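Local structure of serine protease pet (Escherichia coli, 4OM9) at residues P46-S51 / D220-L225. The protein is a serine protease toxin of enteroaggregative E. coli, probably secreted by the autotransporter route, with a chymotrypsin-like protease module on a long beta-helix. Sequence-based numbering, arbitrary orientation.
Sequences PVPDFS and DKWVLL
W222 meets P48 and P46, its indole lying against one proline ring while its N-H reaches the backbone of the other. The tryptophan sits near the start of strand 221-232, where its CB is directed at the loop 46-51. From CB the side chain turns beside the backbone N, with CG anti to the carbonyl carbon (chi1 -71°), which carries the indole out to the loop. W222 CG then lies 4.0 Å from P48 CB, and W222 CD1 comes within 3.6 Å of P48 CA. Next along the rim, W222 NE1 donates a hydrogen bond of 2.8 Å to P46 O. The oxygen lies close to the indole plane, but the bond is bent, at 138° about the hydrogen, and NE1 stands above the P46 carbonyl plane. On the six-membered side, W222 CE2 and CZ2 each lie 3.3 Å from P46 O, and P48 CG sits 3.5 Å from W222 CE2 and 3.7 Å from W222 CD2; W222 CE3 and CH2 have the same P48 CG as nearest partner, more distantly. P48 CG sits over the six-membered ring of W222, 3.6 Å from its centroid and 18° off the normal, a CH-pi contact. Proline suits the place: its compact, rigid ring presents the CG C-H to the pi face, the ring nitrogen probably polarising the C-H bonds next to it. On strands 211-216 and 143-151, F215 and F148 also meet the tryptophan ring, both at steep angles. The contact thus joins the loop between strands 40-41 and 60-63 to the second sheet of the protease module. Tryptophan fits because it couples a broad apolar surface to one polar N-H: the bond satisfies that N-H and restrains the indole's rotation, while the proline packs on its face.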
ATOM      1  N   PRO A  46      23.293   1.060  -1.683  1.00 50.02           N
ATOM      2  CA  PRO A  46      22.060   0.912  -0.899  1.00 47.71           C
ATOM      3  C   PRO A  46      22.197   1.630   0.431  1.00 43.00           C
ATOM      4  O   PRO A  46      23.302   1.701   0.962  1.00 39.84           O
ATOM      5  CB  PRO A  46      21.941  -0.603  -0.689  1.00 46.23           C
ATOM      6  CG  PRO A  46      22.879  -1.218  -1.681  1.00 46.08           C
ATOM      7  CD  PRO A  46      23.981  -0.227  -1.865  1.00 48.75           C
ATOM      8  N   VAL A  47      21.104   2.167   0.954  1.00 36.98           N
ATOM      9  CA  VAL A  47      21.118   2.722   2.301  1.00 34.98           C
ATOM     10  C   VAL A  47      21.403   1.611   3.301  1.00 32.47           C
ATOM     11  O   VAL A  47      20.829   0.529   3.211  1.00 33.68           O
ATOM     12  CB  VAL A  47      19.779   3.414   2.654  1.00 34.86           C
ATOM     13  CG1 VAL A  47      19.779   3.925   4.084  1.00 31.85           C
ATOM     14  CG2 VAL A  47      19.505   4.553   1.683  1.00 33.79           C
ATOM     15  N   PRO A  48      22.299   1.869   4.255  1.00 34.62           N
ATOM     16  CA  PRO A  48      22.566   0.866   5.298  1.00 34.62           C
ATOM     17  C   PRO A  48      21.330   0.557   6.126  1.00 36.33           C
ATOM     18  O   PRO A  48      20.382   1.347   6.152  1.00 38.79           O
ATOM     19  CB  PRO A  48      23.635   1.531   6.176  1.00 36.44           C
ATOM     20  CG  PRO A  48      24.255   2.597   5.288  1.00 38.36           C
ATOM     21  CD  PRO A  48      23.143   3.068   4.389  1.00 35.56           C
ATOM     22  N   ASP A  49      21.335  -0.596   6.786  1.00 37.93           N
ATOM     23  CA  ASP A  49      20.380  -0.864   7.844  1.00 37.95           C
ATOM     24  C   ASP A  49      21.061  -0.459   9.141  1.00 35.42           C
ATOM     25  O   ASP A  49      22.024  -1.092   9.582  1.00 34.31           O
ATOM     26  CB  ASP A  49      19.959  -2.339   7.859  1.00 39.63           C
ATOM     27  CG  ASP A  49      18.901  -2.649   8.924  1.00 41.39           C
ATOM     28  OD1 ASP A  49      18.925  -2.051  10.020  1.00 44.94           O
ATOM     29  OD2 ASP A  49      18.034  -3.511   8.660  1.00 46.37           O
ATOM     30  N   PHE A  50      20.565   0.600   9.753  1.00 28.18           N
ATOM     31  CA  PHE A  50      21.133   1.057  11.008  1.00 27.61           C
ATOM     32  C   PHE A  50      20.507   0.457  12.277  1.00 27.99           C
ATOM     33  O   PHE A  50      20.724   0.978  13.378  1.00 28.83           O
ATOM     34  CB  PHE A  50      21.037   2.569  11.089  1.00 27.62           C
ATOM     35  CG  PHE A  50      21.799   3.274  10.018  1.00 28.34           C
ATOM     36  CD1 PHE A  50      23.173   3.102   9.906  1.00 28.64           C
ATOM     37  CD2 PHE A  50      21.146   4.121   9.119  1.00 28.84           C
ATOM     38  CE1 PHE A  50      23.881   3.755   8.923  1.00 29.41           C
ATOM     39  CE2 PHE A  50      21.860   4.791   8.137  1.00 29.59           C
ATOM     40  CZ  PHE A  50      23.225   4.612   8.035  1.00 29.89           C
ATOM     41  N   SER A  51      19.756  -0.629  12.160  1.00 32.40           N
ATOM     42  CA  SER A  51      19.077  -1.132  13.358  1.00 31.61           C
ATOM     43  C   SER A  51      20.014  -1.845  14.363  1.00 27.62           C
ATOM     44  O   SER A  51      19.593  -2.142  15.460  1.00 26.79           O
ATOM     45  CB  SER A  51      17.922  -2.055  12.976  1.00 34.66           C
ATOM     46  OG  SER A  51      18.351  -3.099  12.127  1.00 39.06           O
ATOM     47  N   ASP A 220      28.496  -7.134  -1.635  1.00 54.22           N
ATOM     48  CA  ASP A 220      27.341  -6.242  -1.672  1.00 55.78           C
ATOM     49  C   ASP A 220      26.647  -6.175  -0.313  1.00 53.09           C
ATOM     50  O   ASP A 220      25.490  -6.574  -0.159  1.00 50.23           O
ATOM     51  CB  ASP A 220      26.371  -6.684  -2.767  1.00 52.92           C
ATOM     52  CG  ASP A 220      27.058  -6.829  -4.120  1.00 67.15           C
ATOM     53  OD1 ASP A 220      27.365  -5.793  -4.762  1.00 57.35           O
ATOM     54  OD2 ASP A 220      27.302  -7.988  -4.533  1.00 69.60           O
ATOM     55  N   LYS A 221      27.381  -5.673   0.674  1.00 49.90           N
ATOM     56  CA  LYS A 221      26.871  -5.576   2.032  1.00 43.64           C
ATOM     57  C   LYS A 221      27.593  -4.510   2.842  1.00 38.40           C
ATOM     58  O   LYS A 221      28.788  -4.299   2.685  1.00 36.22           O
ATOM     59  CB  LYS A 221      26.999  -6.922   2.738  1.00 43.73           C
ATOM     60  CG  LYS A 221      28.424  -7.459   2.775  1.00 42.92           C
ATOM     61  CD  LYS A 221      28.553  -8.607   3.761  1.00 39.42           C
ATOM     62  CE  LYS A 221      30.005  -9.063   3.898  1.00 41.12           C
ATOM     63  NZ  LYS A 221      30.134 -10.153   4.909  1.00 36.90           N
ATOM     64  N   TRP A 222      26.857  -3.855   3.728  1.00 36.40           N
ATOM     65  CA  TRP A 222      27.460  -2.929   4.675  1.00 34.10           C
ATOM     66  C   TRP A 222      28.153  -3.661   5.826  1.00 33.86           C
ATOM     67  O   TRP A 222      27.635  -4.630   6.399  1.00 33.49           O
ATOM     68  CB  TRP A 222      26.409  -1.965   5.220  1.00 32.98           C
ATOM     69  CG  TRP A 222      25.982  -0.980   4.191  1.00 33.79           C
ATOM     70  CD1 TRP A 222      24.906  -1.074   3.375  1.00 34.80           C
ATOM     71  CD2 TRP A 222      26.649   0.231   3.845  1.00 36.21           C
ATOM     72  NE1 TRP A 222      24.841   0.019   2.546  1.00 37.71           N
ATOM     73  CE2 TRP A 222      25.906   0.838   2.812  1.00 37.87           C
ATOM     74  CE3 TRP A 222      27.806   0.871   4.315  1.00 33.65           C
ATOM     75  CZ2 TRP A 222      26.274   2.050   2.232  1.00 39.25           C
ATOM     76  CZ3 TRP A 222      28.173   2.071   3.744  1.00 34.11           C
ATOM     77  CH2 TRP A 222      27.405   2.654   2.709  1.00 40.64           C
ATOM     78  N   VAL A 223      29.324  -3.159   6.168  1.00 33.32           N
ATOM     79  CA  VAL A 223      30.215  -3.839   7.062  1.00 35.74           C
ATOM     80  C   VAL A 223      30.560  -2.857   8.148  1.00 33.51           C
ATOM     81  O   VAL A 223      30.697  -1.676   7.874  1.00 32.83           O
ATOM     82  CB  VAL A 223      31.462  -4.330   6.277  1.00 39.40           C
ATOM     83  CG1 VAL A 223      32.736  -4.307   7.107  1.00 38.31           C
ATOM     84  CG2 VAL A 223      31.182  -5.689   5.655  1.00 40.71           C
ATOM     85  N   LEU A 224      30.675  -3.327   9.385  1.00 29.22           N
ATOM     86  CA  LEU A 224      31.105  -2.455  10.461  1.00 27.83           C
ATOM     87  C   LEU A 224      32.607  -2.175  10.365  1.00 33.01           C
ATOM     88  O   LEU A 224      33.403  -3.064  10.662  1.00 33.46           O
ATOM     89  CB  LEU A 224      30.795  -3.087  11.803  1.00 24.74           C
ATOM     90  CG  LEU A 224      31.027  -2.241  13.049  1.00 26.94           C
ATOM     91  CD1 LEU A 224      30.009  -1.106  13.121  1.00 25.26           C
ATOM     92  CD2 LEU A 224      30.937  -3.152  14.276  1.00 27.94           C
ATOM     93  N   LEU A 225      32.991  -0.959   9.970  1.00 27.93           N
ATOM     94  CA  LEU A 225      34.416  -0.590   9.851  1.00 28.95           C
ATOM     95  C   LEU A 225      35.102  -0.558  11.206  1.00 30.93           C
ATOM     96  O   LEU A 225      36.230  -1.049  11.381  1.00 30.24           O
ATOM     97  CB  LEU A 225      34.587   0.781   9.188  1.00 28.00           C
ATOM     98  CG  LEU A 225      36.045   1.301   9.132  1.00 32.03           C
ATOM     99  CD1 LEU A 225      36.749   0.762   7.897  1.00 32.61           C
ATOM    100  CD2 LEU A 225      36.142   2.841   9.137  1.00 31.36           C
TER